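PDB 4ON1: putative metalloprotease II from Bacteroides fragilis, which probably acts as an extracellular zinc-dependent endopeptidase related to fragilysin and is apparently made as a precursor with a fragilysin-type N-terminal prodomain. Local coordinates for residues 25-28 with 29-32; 112-115 with 116-119; 119-122 with 123-127. All blocks are in the same frame, centred on the assembly; numbering follows the deposited sequence.

Contact 1 (25-28 with 29-32)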
loop_
_atom_site.group_PDB
_atom_site.type_symbol
_atom_site.label_atom_id
_atom_site.label_comp_id
_atom_site.label_asym_id
_atom_site.label_seq_id
_atom_site.Cartn_x
_atom_site.Cartn_y
_atom_site.Cartn_z
ATOM N N SER A 25 -21.606 12.240 2.464
ATOM C CA SER A 25 -21.476 13.618 2.932
ATOM C C SER A 25 -20.253 13.833 3.816
ATOM O O SER A 25 -19.963 14.959 4.210
ATOM C CB SER A 25 -22.732 14.039 3.697
ATOM O OG SER A 25 -22.861 13.273 4.884
ATOM N N MET A 26 -19.541 12.762 4.143
ATOM C CA MET A 26 -18.467 12.879 5.124
ATOM C C MET A 26 -17.277 13.655 4.563
ATOM O O MET A 26 -16.963 13.566 3.373
ATOM C CB MET A 26 -18.007 11.497 5.586
ATOM C CG MET A 26 -17.208 10.748 4.548
ATOM S SD MET A 26 -16.599 9.169 5.142
ATOM C CE MET A 26 -15.770 8.612 3.653
ATOM N N ASP A 27 -16.629 14.437 5.417
ATOM C CA ASP A 27 -15.321 14.978 5.075
ATOM C C ASP A 27 -14.309 14.492 6.116
ATOM O O ASP A 27 -14.640 13.622 6.928
ATOM C CB ASP A 27 -15.353 16.505 4.970
ATOM C CG ASP A 27 -15.808 17.180 6.245
ATOM O OD1 ASP A 27 -15.865 16.521 7.303
ATOM O OD2 ASP A 27 -16.103 18.394 6.185
ATOM N N TYR A 28 -13.094 15.037 6.090
ATOM C CA TYR A 28 -12.026 14.545 6.958
ATOM C C TYR A 28 -12.428 14.507 8.432
ATOM O O TYR A 28 -12.200 13.509 9.110
ATOM C CB TYR A 28 -10.747 15.389 6.809
ATOM C CG TYR A 28 -9.657 14.944 7.767
ATOM C CD1 TYR A 28 -8.851 13.850 7.471
ATOM C CD2 TYR A 28 -9.454 15.597 8.978
ATOM C CE1 TYR A 28 -7.865 13.423 8.351
ATOM C CE2 TYR A 28 -8.465 15.179 9.867
ATOM C CZ TYR A 28 -7.677 14.093 9.545
ATOM O OH TYR A 28 -6.699 13.682 10.423
ATOM N N GLU A 29 -13.012 15.585 8.943
ATOM C CA GLU A 29 -13.329 15.606 10.367
ATOM C C GLU A 29 -14.353 14.541 10.763
ATOM O O GLU A 29 -14.299 14.022 11.874
ATOM C CB GLU A 29 -13.811 16.993 10.794
ATOM C CG GLU A 29 -12.702 18.042 10.773
ATOM C CD GLU A 29 -11.547 17.706 11.724
ATOM O OE1 GLU A 29 -10.382 18.028 11.392
ATOM O OE2 GLU A 29 -11.802 17.135 12.809
ATOM N N ASP A 30 -15.276 14.209 9.863
ATOM C CA ASP A 30 -16.224 13.128 10.145
ATOM C C ASP A 30 -15.530 11.775 10.282
ATOM O O ASP A 30 -15.694 11.077 11.284
ATOM C CB ASP A 30 -17.272 13.026 9.045
ATOM C CG ASP A 30 -18.177 14.239 8.985
ATOM O OD1 ASP A 30 -18.547 14.772 10.053
ATOM O OD2 ASP A 30 -18.514 14.654 7.860
ATOM N N LEU A 31 -14.765 11.406 9.262
ATOM C CA LEU A 31 -14.113 10.100 9.244
ATOM C C LEU A 31 -13.038 10.021 10.322
ATOM O O LEU A 31 -12.969 9.033 11.055
ATOM C CB LEU A 31 -13.515 9.815 7.867
ATOM C CG LEU A 31 -12.801 8.467 7.741
ATOM C CD1 LEU A 31 -13.651 7.342 8.329
ATOM C CD2 LEU A 31 -12.463 8.183 6.286
ATOM N N ALA A 32 -12.218 11.068 10.437
ATOM C CA ALA A 32 -11.180 11.099 11.465
ATOM C C ALA A 32 -11.794 11.121 12.864
ATOM O O ALA A 32 -11.230 10.560 13.807
ATOM C CB ALA A 32 -10.256 12.312 11.266
HETATM O O HOH W 1 -21.294 13.483 6.937
#
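The carboxylate of D30 turns back over the first turn of helix 28-35 and takes the backbone N-H of D27, while D27 reaches forward to D30 in return. Followed outward from the backbone, D30 CB lies 3.4 Å from D27 O, with M26 CB a little farther off, and CG faces D27 OD1. That CG stands beside its own backbone N (chi1 -66°), which directs OD2 back along the chain. There OD2 accepts from D27 N at 3.1 Å, on its anti side and 28° out of the carboxylate plane, and a bridging water that also binds S25 OG donates to it. The reverse bond, D30 N to D27 OD1, is long and weak at 3.5 Å. The two carboxylates lie close, with D27 OD1 and D30 OD2 3.3 Å apart, a proximity that probably raises the affinity of one of them for a proton. One turn on, A32 CB sits over a face of the Y28 ring in a CH-pi contact, 3.8 Å from the centroid, while E29 OE1 lies at the ring's edge. The Y28 hydroxyl is hydrogen-bonded to S89 O. Reciprocal bonds between the N-cap residue D27 and D30, three positions later, define a capping box.

Contact 2 (112-115 with 116-119)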
loop_
_atom_site.group_PDB
_atom_site.type_symbol
_atom_site.label_atom_id
_atom_site.label_comp_id
_atom_site.label_asym_id
_atom_site.label_seq_id
_atom_site.Cartn_x
_atom_site.Cartn_y
_atom_site.Cartn_z
ATOM N N LYS A 112 -8.465 21.615 2.358
ATOM C CA LYS A 112 -9.358 21.736 1.206
ATOM C C LYS A 112 -8.611 21.894 -0.119
ATOM O O LYS A 112 -9.000 21.296 -1.124
ATOM C CB LYS A 112 -10.312 22.923 1.381
ATOM C CG LYS A 112 -11.103 23.232 0.112
ATOM C CD LYS A 112 -12.171 24.302 0.284
ATOM C CE LYS A 112 -13.038 24.395 -0.973
ATOM N NZ LYS A 112 -14.291 25.174 -0.768
ATOM N N GLU A 113 -7.538 22.686 -0.123
ATOM C CA GLU A 113 -6.751 22.859 -1.343
ATOM C C GLU A 113 -6.154 21.528 -1.772
ATOM O O GLU A 113 -6.221 21.165 -2.947
ATOM C CB GLU A 113 -5.633 23.893 -1.171
ATOM C CG GLU A 113 -6.088 25.283 -0.771
ATOM C CD GLU A 113 -4.937 26.275 -0.759
ATOM O OE1 GLU A 113 -4.054 26.170 -1.641
ATOM O OE2 GLU A 113 -4.918 27.160 0.124
ATOM N N ARG A 114 -5.547 20.812 -0.831
ATOM C CA ARG A 114 -4.962 19.517 -1.168
ATOM C C ARG A 114 -6.056 18.588 -1.682
ATOM O O ARG A 114 -5.855 17.879 -2.668
ATOM C CB ARG A 114 -4.243 18.892 0.033
ATOM C CG ARG A 114 -3.411 17.638 -0.317
ATOM C CD ARG A 114 -2.360 17.916 -1.396
ATOM N NE ARG A 114 -1.644 16.707 -1.817
ATOM C CZ ARG A 114 -1.196 16.503 -3.056
ATOM N NH1 ARG A 114 -1.387 17.425 -3.984
ATOM N NH2 ARG A 114 -0.558 15.384 -3.368
ATOM N N MET A 115 -7.217 18.598 -1.030
ATOM C CA MET A 115 -8.327 17.767 -1.500
ATOM C C MET A 115 -8.678 18.077 -2.956
ATOM O O MET A 115 -8.918 17.169 -3.754
ATOM C CB MET A 115 -9.568 17.947 -0.620
ATOM C CG MET A 115 -10.770 17.112 -1.068
ATOM S SD MET A 115 -10.811 15.420 -0.420
ATOM C CE MET A 115 -9.858 14.528 -1.647
ATOM N N ALA A 116 -8.674 19.361 -3.301
ATOM C CA ALA A 116 -8.990 19.780 -4.663
ATOM C C ALA A 116 -7.933 19.265 -5.633
ATOM O O ALA A 116 -8.256 18.805 -6.731
ATOM C CB ALA A 116 -9.104 21.312 -4.751
ATOM N N GLU A 117 -6.671 19.334 -5.224
ATOM C CA GLU A 117 -5.585 18.819 -6.053
ATOM C C GLU A 117 -5.719 17.311 -6.257
ATOM O O GLU A 117 -5.501 16.803 -7.359
ATOM C CB GLU A 117 -4.230 19.162 -5.434
ATOM C CG GLU A 117 -3.909 20.654 -5.469
ATOM C CD GLU A 117 -2.743 21.034 -4.574
ATOM O OE1 GLU A 117 -2.503 22.250 -4.414
ATOM O OE2 GLU A 117 -2.067 20.129 -4.037
ATOM N N ILE A 118 -6.084 16.599 -5.197
ATOM C CA ILE A 118 -6.262 15.155 -5.295
ATOM C C ILE A 118 -7.411 14.817 -6.249
ATOM O O ILE A 118 -7.289 13.933 -7.098
ATOM C CB ILE A 118 -6.541 14.524 -3.926
ATOM C CG1 ILE A 118 -5.339 14.703 -2.991
ATOM C CG2 ILE A 118 -6.832 13.032 -4.089
ATOM C CD1 ILE A 118 -4.058 14.029 -3.496
ATOM N N ALA A 119 -8.519 15.539 -6.124
ATOM C CA ALA A 119 -9.663 15.302 -6.995
ATOM C C ALA A 119 -9.321 15.559 -8.464
ATOM O O ALA A 119 -9.759 14.818 -9.346
ATOM C CB ALA A 119 -10.831 16.168 -6.574
#
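R114 and E117 are joined by a salt bridge in which R114 NH1 donates to E117 OE2 at 2.8 Å. The carboxylate oxygen lies nearly in the guanidinium plane and receives the N-H on its anti lone pair, away from OE1. The two flat groups are nevertheless steeply inclined, their planes 71° apart, and the bond is moderately bent at 148°. Over one face of the same guanidinium comes the CD1 methyl of I118, 3.8 Å from R114 CZ and displaced toward the rim. One arginine thus meets a charge at its edge and a hydrocarbon branch on its face.

The bend that brings the guanidinium back to these partners is at chi2 (57°); E117 instead runs out extended to reach it. Such i to i+3 and i to i+4 pairings are the usual currency of an alpha-helix, here the first turns of helix 112-126. Beneath them run the backbone bonds, among them I118 N to R114 O at 2.8 Å and A119 N to M115 O at 2.9 Å. On the buried side M115 is folded at both chi2 and chi3, a shape that returns its CE to within 4.0 Å of I118 CB, the two side chains crossing at about a right angle.

Farther out, E217 forms a second salt bridge with R114, so the guanidinium has two carboxylate partners, E117 at NH1 and E217 at NH2, while Y109 of strand 102-109 touches R114, M115 and I118. Strand 153-159 supplies I153 and I156 against M115 and A119, and K112 pairs with D152 at the start of the helix.

Contact 3 (119-122 with 123-127)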
loop_
_atom_site.group_PDB
_atom_site.type_symbol
_atom_site.label_atom_id
_atom_site.label_comp_id
_atom_site.label_asym_id
_atom_site.label_seq_id
_atom_site.Cartn_x
_atom_site.Cartn_y
_atom_site.Cartn_z
ATOM N N ALA A 119 -8.519 15.539 -6.124
ATOM C CA ALA A 119 -9.663 15.302 -6.995
ATOM C C ALA A 119 -9.321 15.559 -8.464
ATOM O O ALA A 119 -9.759 14.818 -9.346
ATOM C CB ALA A 119 -10.831 16.168 -6.574
ATOM N N ASN A 120 -8.528 16.597 -8.721
ATOM C CA ASN A 120 -8.094 16.907 -10.082
ATOM C C ASN A 120 -7.250 15.777 -10.663
ATOM O O ASN A 120 -7.364 15.446 -11.844
ATOM C CB ASN A 120 -7.289 18.211 -10.130
ATOM C CG ASN A 120 -8.109 19.433 -9.749
ATOM O OD1 ASN A 120 -9.331 19.455 -9.898
ATOM N ND2 ASN A 120 -7.425 20.470 -9.266
ATOM N N TYR A 121 -6.385 15.204 -9.830
ATOM C CA TYR A 121 -5.586 14.068 -10.255
ATOM C C TYR A 121 -6.496 12.961 -10.789
ATOM O O TYR A 121 -6.293 12.460 -11.895
ATOM C CB TYR A 121 -4.712 13.543 -9.107
ATOM C CG TYR A 121 -4.115 12.175 -9.393
ATOM C CD1 TYR A 121 -2.860 12.055 -9.981
ATOM C CD2 TYR A 121 -4.816 11.008 -9.103
ATOM C CE1 TYR A 121 -2.316 10.815 -10.259
ATOM C CE2 TYR A 121 -4.281 9.765 -9.380
ATOM C CZ TYR A 121 -3.032 9.675 -9.956
ATOM O OH TYR A 121 -2.502 8.436 -10.224
ATOM N N TYR A 122 -7.495 12.581 -10.002
ATOM C CA TYR A 122 -8.366 11.474 -10.384
ATOM C C TYR A 122 -9.265 11.822 -11.565
ATOM O O TYR A 122 -9.613 10.954 -12.365
ATOM C CB TYR A 122 -9.214 11.031 -9.197
ATOM C CG TYR A 122 -8.438 10.174 -8.232
ATOM C CD1 TYR A 122 -8.072 10.657 -6.987
ATOM C CD2 TYR A 122 -8.040 8.896 -8.585
ATOM C CE1 TYR A 122 -7.345 9.877 -6.102
ATOM C CE2 TYR A 122 -7.315 8.105 -7.708
ATOM C CZ TYR A 122 -6.969 8.605 -6.468
ATOM O OH TYR A 122 -6.247 7.826 -5.593
ATOM N N GLN A 123 -9.638 13.092 -11.678
ATOM C CA GLN A 123 -10.419 13.543 -12.823
ATOM C C GLN A 123 -9.588 13.461 -14.103
ATOM O O GLN A 123 -10.079 13.037 -15.146
ATOM C CB GLN A 123 -10.931 14.971 -12.608
ATOM C CG GLN A 123 -12.141 15.072 -11.689
ATOM C CD GLN A 123 -12.413 16.492 -11.219
ATOM O OE1 GLN A 123 -11.624 17.404 -11.467
ATOM N NE2 GLN A 123 -13.543 16.684 -10.549
ATOM N N ASN A 124 -8.325 13.857 -14.018
ATOM C CA ASN A 124 -7.463 13.847 -15.192
ATOM C C ASN A 124 -7.018 12.448 -15.614
ATOM O O ASN A 124 -6.715 12.217 -16.782
ATOM C CB ASN A 124 -6.210 14.683 -14.919
ATOM C CG ASN A 124 -6.515 16.147 -14.708
ATOM O OD1 ASN A 124 -7.611 16.615 -15.007
ATOM N ND2 ASN A 124 -5.548 16.877 -14.161
ATOM N N HIS A 125 -7.011 11.507 -14.673
ATOM C CA HIS A 125 -6.492 10.175 -14.964
ATOM C C HIS A 125 -7.561 9.108 -15.208
ATOM O O HIS A 125 -7.249 8.042 -15.731
ATOM C CB HIS A 125 -5.572 9.721 -13.826
ATOM C CG HIS A 125 -4.266 10.452 -13.780
ATOM N ND1 HIS A 125 -4.173 11.789 -13.451
ATOM C CD2 HIS A 125 -3.001 10.042 -14.037
ATOM C CE1 HIS A 125 -2.910 12.167 -13.497
ATOM N NE2 HIS A 125 -2.177 11.127 -13.851
ATOM N N TYR A 126 -8.810 9.376 -14.837
ATOM C CA TYR A 126 -9.861 8.377 -15.031
ATOM C C TYR A 126 -11.116 8.927 -15.712
ATOM O O TYR A 126 -11.910 8.166 -16.264
ATOM C CB TYR A 126 -10.239 7.736 -13.693
ATOM C CG TYR A 126 -9.102 6.985 -13.041
ATOM C CD1 TYR A 126 -8.369 7.559 -12.016
ATOM C CD2 TYR A 126 -8.778 5.692 -13.432
ATOM C CE1 TYR A 126 -7.334 6.879 -11.408
ATOM C CE2 TYR A 126 -7.734 5.004 -12.832
ATOM C CZ TYR A 126 -7.019 5.606 -11.818
ATOM O OH TYR A 126 -5.983 4.943 -11.203
ATOM N N LEU A 127 -11.300 10.241 -15.663
ATOM C CA LEU A 127 -12.419 10.880 -16.349
ATOM C C LEU A 127 -11.926 11.594 -17.601
ATOM O O LEU A 127 -10.842 11.299 -18.106
ATOM C CB LEU A 127 -13.142 11.861 -15.421
ATOM C CG LEU A 127 -13.637 11.285 -14.091
ATOM C CD1 LEU A 127 -14.456 12.311 -13.318
ATOM C CD2 LEU A 127 -14.435 10.004 -14.309
#
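Q123 opens the last turns of helix 112-126 by donating its backbone N to A119 O, and its extended side chain runs past that carbonyl, with CG 3.4 Å from A119 O. Its OE1 stops 3.5 Å from N120 OD1, two acceptors side by side without a bond. N124 repeats the backbone step, N124 N to N120 O at 2.9 Å, and its amide lies against the same carbonyl without a hydrogen bond from the side chain.

H125 changes the pattern. With CG turned anti to its carbonyl carbon, it carries the imidazole back over the preceding turn, where ND1 donates to Y121 O at 2.7 Å. That bond is bent (138°), and the oxygen lies 24° out of the imidazole plane. The backbone N of H125 reaches the same oxygen only weakly. In this pose the ring lies over a face of Y121 as a face-to-face stack, centroids 4.1 Å apart and planes inclined by 22°, with Y121 CE1 above the middle of the imidazole.

Y126 comes next, running beside Y122 and pointing the same way. These rings meet at their rims, Y126 CE1 lying 3.5 Å from Y122 CD2. Their hydroxyls continue away from the helix, Y126 to S327 and Y122 to H218 and S326, while that of Y121 reaches D289.

Because Y121 O accepts a hydrogen bond from ND1, that nitrogen carries a hydrogen, which would fit either the neutral ND1-H tautomer or the charged imidazolium; the bond and the stack together fix the turn of the ring.

Overall arrangement
The three contacts follow one another along the chain, all in the fragilysin-type N-terminal domain. Contact 1 starts helix 28-35; contacts 2 and 3 are successive stretches of helix 112-126, sharing A119, with centres about 11 Å apart. Contact 1 lies about 15 Å from contact 2 and 21 Å from contact 3, centre to centre, and touches neither. Strand 102-109 lies against contacts 1 and 2; strand 153-159 packs against contacts 2 and 3 and also binds M26 of contact 1 through N155. Helix 112-126 also meets E217, which begins helix 217-230, and D289, S326 and S327 of the metallopeptidase part. None lies at the zinc site, where D176 joins three histidines, consistent with aspartate-switch latency as in profragilysin.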